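Local coordinates for protein tetraacyldisaccharide 4'-kinase (Aquifex aeolicus, PDB 4EHX) that probably transfers the gamma-phosphate of ATP to the 4'-position of a tetraacyldisaccharide 1-phosphate, yielding lipid IVA in lipid A biosynthesis, at residues I152-L164 against L185-T197. Numbering follows the deposited sequence.
Sequences ILLLKKKDLKDRL and LTYQEVEPFEFFT
Phe193 lays one ring face against the start of the 157-160 turn: Lys157 CA stands 3.7 Å above the ring plane, over its centre, and Lys157 CB makes a CH-pi contact 26° off the normal. In the plane of that ring, Leu155 O and Thr186 O meet its edge, the former 3.4 Å from Phe193 CZ. The Phe195 ring takes Leu160 CD2 over one face, toward the rim, while Leu155 CD1 approaches obliquely, 3.6 Å from Phe195 CE2. Leu160 CD1 lies 3.9 Å from both Phe193 CE2 and Phe195 CD1.

Leu155 O also accepts the nearly straight 2.8 Å bond from Thr186 N (164° at the hydrogen) that pairs the parallel strands, plus a weak one from Thr186 OG1. Water joins Lys157 N to the carbonyls of Thr186 and Glu191. A chi1 of -175° turns Lys157 CG away from its own amide, and the extended chain runs alongside Phe193 in the opposite sense; two further waters, one held only weakly by NZ, link it to Pro192 O.

Lys156 NZ bonds to Gly48 O; Asp159 OD2 accepts from Lys156 N at 2.9 Å, and Asp159 OD1 is hydrogen-bonded to Ser45 OG. Strand 150-156 and its following turn are thus tied to the predicted ATP-binding loop, with Tyr187 close by, in the parallel-strand core of a P-loop kinase.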
ATOM      1  N   ILE A 152      -0.861  -1.223 -13.195  1.00 18.63           N
ATOM      2  CA  ILE A 152      -1.245   0.097 -12.709  1.00 17.15           C
ATOM      3  C   ILE A 152      -0.095   0.733 -11.947  1.00 18.98           C
ATOM      4  O   ILE A 152       0.423   0.158 -10.987  1.00 18.67           O
ATOM      5  CB  ILE A 152      -2.468   0.030 -11.799  1.00 20.50           C
ATOM      6  CG1 ILE A 152      -3.639  -0.630 -12.541  1.00 20.93           C
ATOM      7  CG2 ILE A 152      -2.848   1.456 -11.335  1.00 19.25           C
ATOM      8  CD1 ILE A 152      -4.927  -0.810 -11.660  1.00 17.30           C
ATOM      9  N   LEU A 153       0.316   1.916 -12.388  1.00 20.47           N
ATOM     10  CA  LEU A 153       1.427   2.609 -11.758  1.00 17.77           C
ATOM     11  C   LEU A 153       0.937   3.878 -11.105  1.00 19.51           C
ATOM     12  O   LEU A 153       0.300   4.716 -11.754  1.00 21.12           O
ATOM     13  CB  LEU A 153       2.484   2.982 -12.801  1.00 18.89           C
ATOM     14  CG  LEU A 153       3.683   3.765 -12.243  1.00 21.27           C
ATOM     15  CD1 LEU A 153       4.521   2.890 -11.322  1.00 21.32           C
ATOM     16  CD2 LEU A 153       4.557   4.355 -13.393  1.00 25.38           C
ATOM     17  N   LEU A 154       1.252   4.032  -9.827  1.00 19.73           N
ATOM     18  CA  LEU A 154       0.918   5.261  -9.103  1.00 19.27           C
ATOM     19  C   LEU A 154       2.099   6.196  -9.175  1.00 22.54           C
ATOM     20  O   LEU A 154       3.246   5.770  -8.982  1.00 24.54           O
ATOM     21  CB  LEU A 154       0.608   4.959  -7.633  1.00 18.92           C
ATOM     22  CG  LEU A 154      -0.833   4.537  -7.316  1.00 24.62           C
ATOM     23  CD1 LEU A 154      -1.268   3.333  -8.139  1.00 22.11           C
ATOM     24  CD2 LEU A 154      -0.947   4.228  -5.816  1.00 22.43           C
ATOM     25  N   LEU A 155       1.811   7.466  -9.436  1.00 23.21           N
ATOM     26  CA  LEU A 155       2.827   8.507  -9.533  1.00 27.50           C
ATOM     27  C   LEU A 155       2.401   9.711  -8.722  1.00 33.04           C
ATOM     28  O   LEU A 155       1.283  10.195  -8.889  1.00 28.04           O
ATOM     29  CB  LEU A 155       2.959   8.980 -10.980  1.00 28.06           C
ATOM     30  CG  LEU A 155       3.914   8.367 -11.999  1.00 46.40           C
ATOM     31  CD1 LEU A 155       3.836   9.246 -13.236  1.00 49.79           C
ATOM     32  CD2 LEU A 155       5.355   8.281 -11.484  1.00 37.58           C
ATOM     33  N   LYS A 156       3.286  10.223  -7.873  1.00 26.29           N
ATOM     34  CA  LYS A 156       3.027  11.527  -7.255  1.00 31.12           C
ATOM     35  C   LYS A 156       3.905  12.613  -7.863  1.00 34.37           C
ATOM     36  O   LYS A 156       4.956  12.331  -8.449  1.00 32.51           O
ATOM     37  CB  LYS A 156       3.207  11.473  -5.739  1.00 31.90           C
ATOM     38  CG  LYS A 156       4.593  11.110  -5.307  1.00 29.28           C
ATOM     39  CD  LYS A 156       4.651  10.868  -3.820  1.00 36.18           C
ATOM     40  CE  LYS A 156       6.003  10.312  -3.431  1.00 35.74           C
ATOM     41  NZ  LYS A 156       6.052   9.989  -1.981  1.00 40.38           N
ATOM     42  N   LYS A 157       3.477  13.862  -7.734  1.00 28.80           N
ATOM     43  CA  LYS A 157       4.211  14.958  -8.366  1.00 32.12           C
ATOM     44  C   LYS A 157       5.692  14.907  -7.984  1.00 31.17           C
ATOM     45  O   LYS A 157       6.564  15.103  -8.826  1.00 36.01           O
ATOM     46  CB  LYS A 157       3.596  16.316  -8.000  1.00 33.73           C
ATOM     47  CG  LYS A 157       4.249  17.503  -8.718  1.00 34.36           C
ATOM     48  CD  LYS A 157       3.623  18.824  -8.263  1.00 36.56           C
ATOM     49  CE  LYS A 157       4.228  20.020  -8.978  1.00 45.55           C
ATOM     50  NZ  LYS A 157       3.649  21.298  -8.466  1.00 47.27           N
ATOM     51  N   LYS A 158       5.973  14.629  -6.714  1.00 33.69           N
ATOM     52  CA  LYS A 158       7.359  14.557  -6.228  1.00 33.49           C
ATOM     53  C   LYS A 158       8.226  13.565  -7.023  1.00 40.65           C
ATOM     54  O   LYS A 158       9.430  13.798  -7.222  1.00 36.28           O
ATOM     55  CB  LYS A 158       7.361  14.166  -4.751  1.00 41.58           C
ATOM     56  CG  LYS A 158       8.727  14.261  -4.074  1.00 50.44           C
ATOM     57  CD  LYS A 158       8.671  13.644  -2.689  1.00 54.19           C
ATOM     58  CE  LYS A 158      10.013  13.741  -1.978  1.00 66.00           C
ATOM     59  NZ  LYS A 158       9.987  13.042  -0.658  1.00 68.68           N
ATOM     60  N   ASP A 159       7.622  12.460  -7.462  1.00 32.97           N
ATOM     61  CA  ASP A 159       8.347  11.436  -8.234  1.00 33.07           C
ATOM     62  C   ASP A 159       8.971  12.013  -9.499  1.00 36.23           C
ATOM     63  O   ASP A 159      10.095  11.651  -9.868  1.00 36.63           O
ATOM     64  CB  ASP A 159       7.417  10.283  -8.631  1.00 29.85           C
ATOM     65  CG  ASP A 159       6.962   9.448  -7.444  1.00 34.62           C
ATOM     66  OD1 ASP A 159       7.704   9.376  -6.438  1.00 31.25           O
ATOM     67  OD2 ASP A 159       5.866   8.842  -7.520  1.00 32.06           O
ATOM     68  N   LEU A 160       8.235  12.893 -10.177  1.00 31.91           N
ATOM     69  CA  LEU A 160       8.691  13.458 -11.454  1.00 35.66           C
ATOM     70  C   LEU A 160       9.936  14.328 -11.309  1.00 43.68           C
ATOM     71  O   LEU A 160      10.642  14.588 -12.288  1.00 43.06           O
ATOM     72  CB  LEU A 160       7.574  14.271 -12.110  1.00 41.62           C
ATOM     73  CG  LEU A 160       6.304  13.514 -12.505  1.00 43.03           C
ATOM     74  CD1 LEU A 160       5.280  14.477 -13.073  1.00 48.52           C
ATOM     75  CD2 LEU A 160       6.626  12.421 -13.513  1.00 44.06           C
ATOM     76  N   LYS A 161      10.208  14.773 -10.088  1.00 40.22           N
ATOM     77  CA  LYS A 161      11.365  15.622  -9.839  1.00 46.40           C
ATOM     78  C   LYS A 161      12.477  14.872  -9.115  1.00 43.68           C
ATOM     79  O   LYS A 161      13.502  15.457  -8.789  1.00 45.69           O
ATOM     80  CB  LYS A 161      10.947  16.841  -9.011  1.00 53.90           C
ATOM     81  CG  LYS A 161       9.805  17.643  -9.622  1.00 71.45           C
ATOM     82  CD  LYS A 161       9.287  18.726  -8.677  1.00 76.46           C
ATOM     83  CE  LYS A 161       8.513  18.128  -7.513  1.00 75.96           C
ATOM     84  NZ  LYS A 161       7.775  19.164  -6.737  1.00 75.20           N
ATOM     85  N   ASP A 162      12.273  13.579  -8.871  1.00 37.33           N
ATOM     86  CA  ASP A 162      13.141  12.809  -7.984  1.00 35.86           C
ATOM     87  C   ASP A 162      14.305  12.140  -8.731  1.00 38.22           C
ATOM     88  O   ASP A 162      14.426  12.253  -9.948  1.00 36.22           O
ATOM     89  CB  ASP A 162      12.304  11.750  -7.257  1.00 36.69           C
ATOM     90  CG  ASP A 162      12.807  11.459  -5.848  1.00 43.65           C
ATOM     91  OD1 ASP A 162      14.033  11.489  -5.630  1.00 38.03           O
ATOM     92  OD2 ASP A 162      11.967  11.200  -4.953  1.00 44.06           O
ATOM     93  N   ARG A 163      15.153  11.437  -7.985  1.00 37.77           N
ATOM     94  CA  ARG A 163      16.330  10.782  -8.543  1.00 43.48           C
ATOM     95  C   ARG A 163      16.420   9.338  -8.062  1.00 35.69           C
ATOM     96  O   ARG A 163      15.815   8.970  -7.058  1.00 31.74           O
ATOM     97  CB  ARG A 163      17.600  11.532  -8.129  1.00 37.88           C
ATOM     98  CG  ARG A 163      17.711  12.945  -8.685  1.00 58.01           C
ATOM     99  CD  ARG A 163      18.920  13.667  -8.107  1.00 74.65           C
ATOM    100  NE  ARG A 163      18.860  13.744  -6.648  1.00 89.47           N
ATOM    101  CZ  ARG A 163      19.704  14.443  -5.894  1.00 96.63           C
ATOM    102  NH1 ARG A 163      20.686  15.140  -6.454  1.00 92.48           N
ATOM    103  NH2 ARG A 163      19.566  14.448  -4.575  1.00101.52           N
ATOM    104  N   LEU A 164      17.189   8.521  -8.771  1.00 33.41           N
ATOM    105  CA  LEU A 164      17.413   7.145  -8.349  1.00 26.45           C
ATOM    106  C   LEU A 164      18.051   7.063  -6.964  1.00 25.89           C
ATOM    107  O   LEU A 164      18.911   7.867  -6.619  1.00 30.09           O
ATOM    108  CB  LEU A 164      18.311   6.414  -9.358  1.00 26.00           C
ATOM    109  CG  LEU A 164      17.570   5.894 -10.590  1.00 39.76           C
ATOM    110  CD1 LEU A 164      18.537   5.538 -11.704  1.00 58.68           C
ATOM    111  CD2 LEU A 164      16.724   4.703 -10.209  1.00 32.30           C
ATOM    112  N   LEU A 185      -2.495   9.264 -10.723  1.00 27.14           N
ATOM    113  CA  LEU A 185      -1.754  10.434 -10.275  1.00 27.30           C
ATOM    114  C   LEU A 185      -2.218  10.783  -8.874  1.00 31.69           C
ATOM    115  O   LEU A 185      -3.317  11.299  -8.687  1.00 29.32           O
ATOM    116  CB  LEU A 185      -1.980  11.609 -11.222  1.00 25.97           C
ATOM    117  CG  LEU A 185      -1.728  11.383 -12.721  1.00 30.94           C
ATOM    118  CD1 LEU A 185      -1.821  12.705 -13.486  1.00 33.02           C
ATOM    119  CD2 LEU A 185      -0.386  10.708 -12.998  1.00 26.67           C
ATOM    120  N   THR A 186      -1.368  10.502  -7.894  1.00 26.78           N
ATOM    121  CA  THR A 186      -1.763  10.534  -6.485  1.00 25.64           C
ATOM    122  C   THR A 186      -1.452  11.843  -5.742  1.00 27.46           C
ATOM    123  O   THR A 186      -0.761  12.739  -6.253  1.00 25.80           O
ATOM    124  CB  THR A 186      -1.068   9.390  -5.732  1.00 27.56           C
ATOM    125  OG1 THR A 186       0.351   9.571  -5.846  1.00 23.71           O
ATOM    126  CG2 THR A 186      -1.452   8.020  -6.342  1.00 22.45           C
ATOM    127  N   TYR A 187      -1.963  11.920  -4.515  1.00 26.75           N
ATOM    128  CA  TYR A 187      -1.814  13.084  -3.637  1.00 31.05           C
ATOM    129  C   TYR A 187      -2.347  14.372  -4.254  1.00 29.92           C
ATOM    130  O   TYR A 187      -1.833  15.460  -3.987  1.00 33.13           O
ATOM    131  CB  TYR A 187      -0.363  13.230  -3.157  1.00 29.86           C
ATOM    132  CG  TYR A 187       0.061  12.106  -2.239  1.00 34.99           C
ATOM    133  CD1 TYR A 187       0.588  10.920  -2.753  1.00 32.28           C
ATOM    134  CD2 TYR A 187      -0.092  12.212  -0.858  1.00 38.49           C
ATOM    135  CE1 TYR A 187       0.966   9.878  -1.916  1.00 35.97           C
ATOM    136  CE2 TYR A 187       0.285  11.174  -0.014  1.00 40.99           C
ATOM    137  CZ  TYR A 187       0.813  10.013  -0.550  1.00 40.04           C
ATOM    138  OH  TYR A 187       1.194   8.979   0.276  1.00 39.02           O
ATOM    139  N   GLN A 188      -3.398  14.249  -5.062  1.00 29.45           N
ATOM    140  CA  GLN A 188      -3.993  15.418  -5.712  1.00 34.18           C
ATOM    141  C   GLN A 188      -4.558  16.384  -4.679  1.00 37.84           C
ATOM    142  O   GLN A 188      -4.676  17.588  -4.942  1.00 30.45           O
ATOM    143  CB  GLN A 188      -5.106  15.003  -6.679  1.00 33.87           C
ATOM    144  CG  GLN A 188      -4.622  14.204  -7.885  1.00 34.21           C
ATOM    145  CD  GLN A 188      -3.852  15.045  -8.889  1.00 38.34           C
ATOM    146  OE1 GLN A 188      -4.000  16.270  -8.944  1.00 37.97           O
ATOM    147  NE2 GLN A 188      -3.028  14.386  -9.698  1.00 29.48           N
ATOM    148  N   GLU A 189      -4.908  15.853  -3.510  1.00 30.19           N
ATOM    149  CA  GLU A 189      -5.530  16.662  -2.461  1.00 38.78           C
ATOM    150  C   GLU A 189      -4.548  17.639  -1.815  1.00 42.09           C
ATOM    151  O   GLU A 189      -4.957  18.554  -1.106  1.00 38.92           O
ATOM    152  CB  GLU A 189      -6.205  15.776  -1.397  1.00 38.92           C
ATOM    153  CG  GLU A 189      -5.260  15.042  -0.454  1.00 34.48           C
ATOM    154  CD  GLU A 189      -4.670  13.777  -1.064  1.00 40.93           C
ATOM    155  OE1 GLU A 189      -5.150  13.343  -2.131  1.00 37.69           O
ATOM    156  OE2 GLU A 189      -3.724  13.210  -0.477  1.00 36.16           O
ATOM    157  N   VAL A 190      -3.255  17.460  -2.068  1.00 41.39           N
ATOM    158  CA  VAL A 190      -2.249  18.358  -1.494  1.00 46.79           C
ATOM    159  C   VAL A 190      -1.141  18.804  -2.446  1.00 46.09           C
ATOM    160  O   VAL A 190      -0.509  19.833  -2.221  1.00 41.09           O
ATOM    161  CB  VAL A 190      -1.504  17.713  -0.304  1.00 52.60           C
ATOM    162  CG1 VAL A 190      -0.941  16.371  -0.698  1.00 42.18           C
ATOM    163  CG2 VAL A 190      -0.393  18.627   0.181  1.00 64.66           C
ATOM    164  N   GLU A 191      -0.897  18.026  -3.498  1.00 36.06           N
ATOM    165  CA  GLU A 191       0.070  18.414  -4.520  1.00 45.22           C
ATOM    166  C   GLU A 191      -0.514  18.059  -5.874  1.00 44.79           C
ATOM    167  O   GLU A 191      -0.029  17.142  -6.546  1.00 38.51           O
ATOM    168  CB  GLU A 191       1.450  17.771  -4.381  1.00 50.93           C
ATOM    169  CG  GLU A 191       2.428  18.559  -3.536  1.00 71.05           C
ATOM    170  CD  GLU A 191       3.868  18.194  -3.840  1.00 83.08           C
ATOM    171  OE1 GLU A 191       4.611  17.845  -2.898  1.00 83.52           O
ATOM    172  OE2 GLU A 191       4.259  18.259  -5.025  1.00 91.25           O
ATOM    173  N   PRO A 192      -1.550  18.795  -6.290  1.00 43.80           N
ATOM    174  CA  PRO A 192      -2.249  18.489  -7.538  1.00 40.10           C
ATOM    175  C   PRO A 192      -1.306  18.649  -8.712  1.00 41.28           C
ATOM    176  O   PRO A 192      -0.454  19.538  -8.689  1.00 42.61           O
ATOM    177  CB  PRO A 192      -3.327  19.579  -7.626  1.00 41.30           C
ATOM    178  CG  PRO A 192      -3.354  20.244  -6.284  1.00 48.66           C
ATOM    179  CD  PRO A 192      -2.006  20.058  -5.686  1.00 48.41           C
ATOM    180  N   PHE A 193      -1.464  17.816  -9.730  1.00 35.62           N
ATOM    181  CA  PHE A 193      -0.652  17.960 -10.931  1.00 43.27           C
ATOM    182  C   PHE A 193      -1.260  17.222 -12.100  1.00 40.29           C
ATOM    183  O   PHE A 193      -2.123  16.369 -11.925  1.00 40.56           O
ATOM    184  CB  PHE A 193       0.791  17.480 -10.691  1.00 40.85           C
ATOM    185  CG  PHE A 193       0.942  15.977 -10.585  1.00 35.88           C
ATOM    186  CD1 PHE A 193       0.509  15.297  -9.455  1.00 31.30           C
ATOM    187  CD2 PHE A 193       1.551  15.253 -11.607  1.00 36.43           C
ATOM    188  CE1 PHE A 193       0.660  13.917  -9.354  1.00 30.27           C
ATOM    189  CE2 PHE A 193       1.715  13.873 -11.517  1.00 37.15           C
ATOM    190  CZ  PHE A 193       1.272  13.199 -10.386  1.00 34.03           C
ATOM    191  N   GLU A 194      -0.780  17.548 -13.293  1.00 37.19           N
ATOM    192  CA  GLU A 194      -1.194  16.870 -14.509  1.00 44.43           C
ATOM    193  C   GLU A 194       0.015  16.160 -15.091  1.00 45.01           C
ATOM    194  O   GLU A 194       1.152  16.586 -14.899  1.00 46.45           O
ATOM    195  CB  GLU A 194      -1.730  17.884 -15.522  1.00 50.98           C
ATOM    196  CG  GLU A 194      -2.816  18.804 -14.982  1.00 65.53           C
ATOM    197  CD  GLU A 194      -4.192  18.162 -14.981  1.00 68.39           C
ATOM    198  OE1 GLU A 194      -4.335  17.057 -15.552  1.00 65.02           O
ATOM    199  OE2 GLU A 194      -5.131  18.770 -14.417  1.00 60.03           O
ATOM    200  N   PHE A 195      -0.228  15.077 -15.811  1.00 37.86           N
ATOM    201  CA  PHE A 195       0.859  14.370 -16.464  1.00 36.23           C
ATOM    202  C   PHE A 195       0.317  13.589 -17.646  1.00 42.62           C
ATOM    203  O   PHE A 195      -0.387  12.592 -17.472  1.00 45.83           O
ATOM    204  CB  PHE A 195       1.543  13.435 -15.472  1.00 37.95           C
ATOM    205  CG  PHE A 195       2.774  12.774 -16.013  1.00 41.12           C
ATOM    206  CD1 PHE A 195       3.819  13.530 -16.512  1.00 45.54           C
ATOM    207  CD2 PHE A 195       2.895  11.394 -16.005  1.00 40.64           C
ATOM    208  CE1 PHE A 195       4.960  12.921 -17.006  1.00 46.89           C
ATOM    209  CE2 PHE A 195       4.032  10.780 -16.494  1.00 44.99           C
ATOM    210  CZ  PHE A 195       5.067  11.543 -16.994  1.00 44.62           C
ATOM    211  N   PHE A 196       0.645  14.048 -18.848  1.00 39.66           N
ATOM    212  CA  PHE A 196       0.138  13.422 -20.062  1.00 46.97           C
ATOM    213  C   PHE A 196       1.155  12.493 -20.713  1.00 51.42           C
ATOM    214  O   PHE A 196       2.292  12.886 -20.997  1.00 47.17           O
ATOM    215  CB  PHE A 196      -0.313  14.470 -21.079  1.00 55.04           C
ATOM    216  CG  PHE A 196      -0.811  13.875 -22.362  1.00 58.95           C
ATOM    217  CD1 PHE A 196      -2.131  13.469 -22.485  1.00 60.01           C
ATOM    218  CD2 PHE A 196       0.044  13.700 -23.436  1.00 63.04           C
ATOM    219  CE1 PHE A 196      -2.592  12.911 -23.662  1.00 60.05           C
ATOM    220  CE2 PHE A 196      -0.408  13.142 -24.615  1.00 66.68           C
ATOM    221  CZ  PHE A 196      -1.731  12.747 -24.727  1.00 67.26           C
ATOM    222  N   THR A 197       0.723  11.261 -20.957  1.00 43.00           N
ATOM    223  CA  THR A 197       1.560  10.250 -21.575  1.00 43.28           C
ATOM    224  C   THR A 197       0.843   9.581 -22.738  1.00 41.99           C
ATOM    225  O   THR A 197       1.443   8.805 -23.480  1.00 48.88           O
ATOM    226  CB  THR A 197       1.913   9.139 -20.570  1.00 44.82           C
ATOM    227  OG1 THR A 197       0.706   8.499 -20.129  1.00 40.22           O
ATOM    228  CG2 THR A 197       2.653   9.706 -19.373  1.00 45.11           C
TER
HETATM  229  O   HOH W   1       1.207  14.745  -5.955  1.00 32.29           O
HETATM  230  O   HOH W   2       1.011  21.065  -6.724  1.00 43.55           O
HETATM  231  O   HOH W   3       1.047  20.996 -10.535  1.00 46.99           O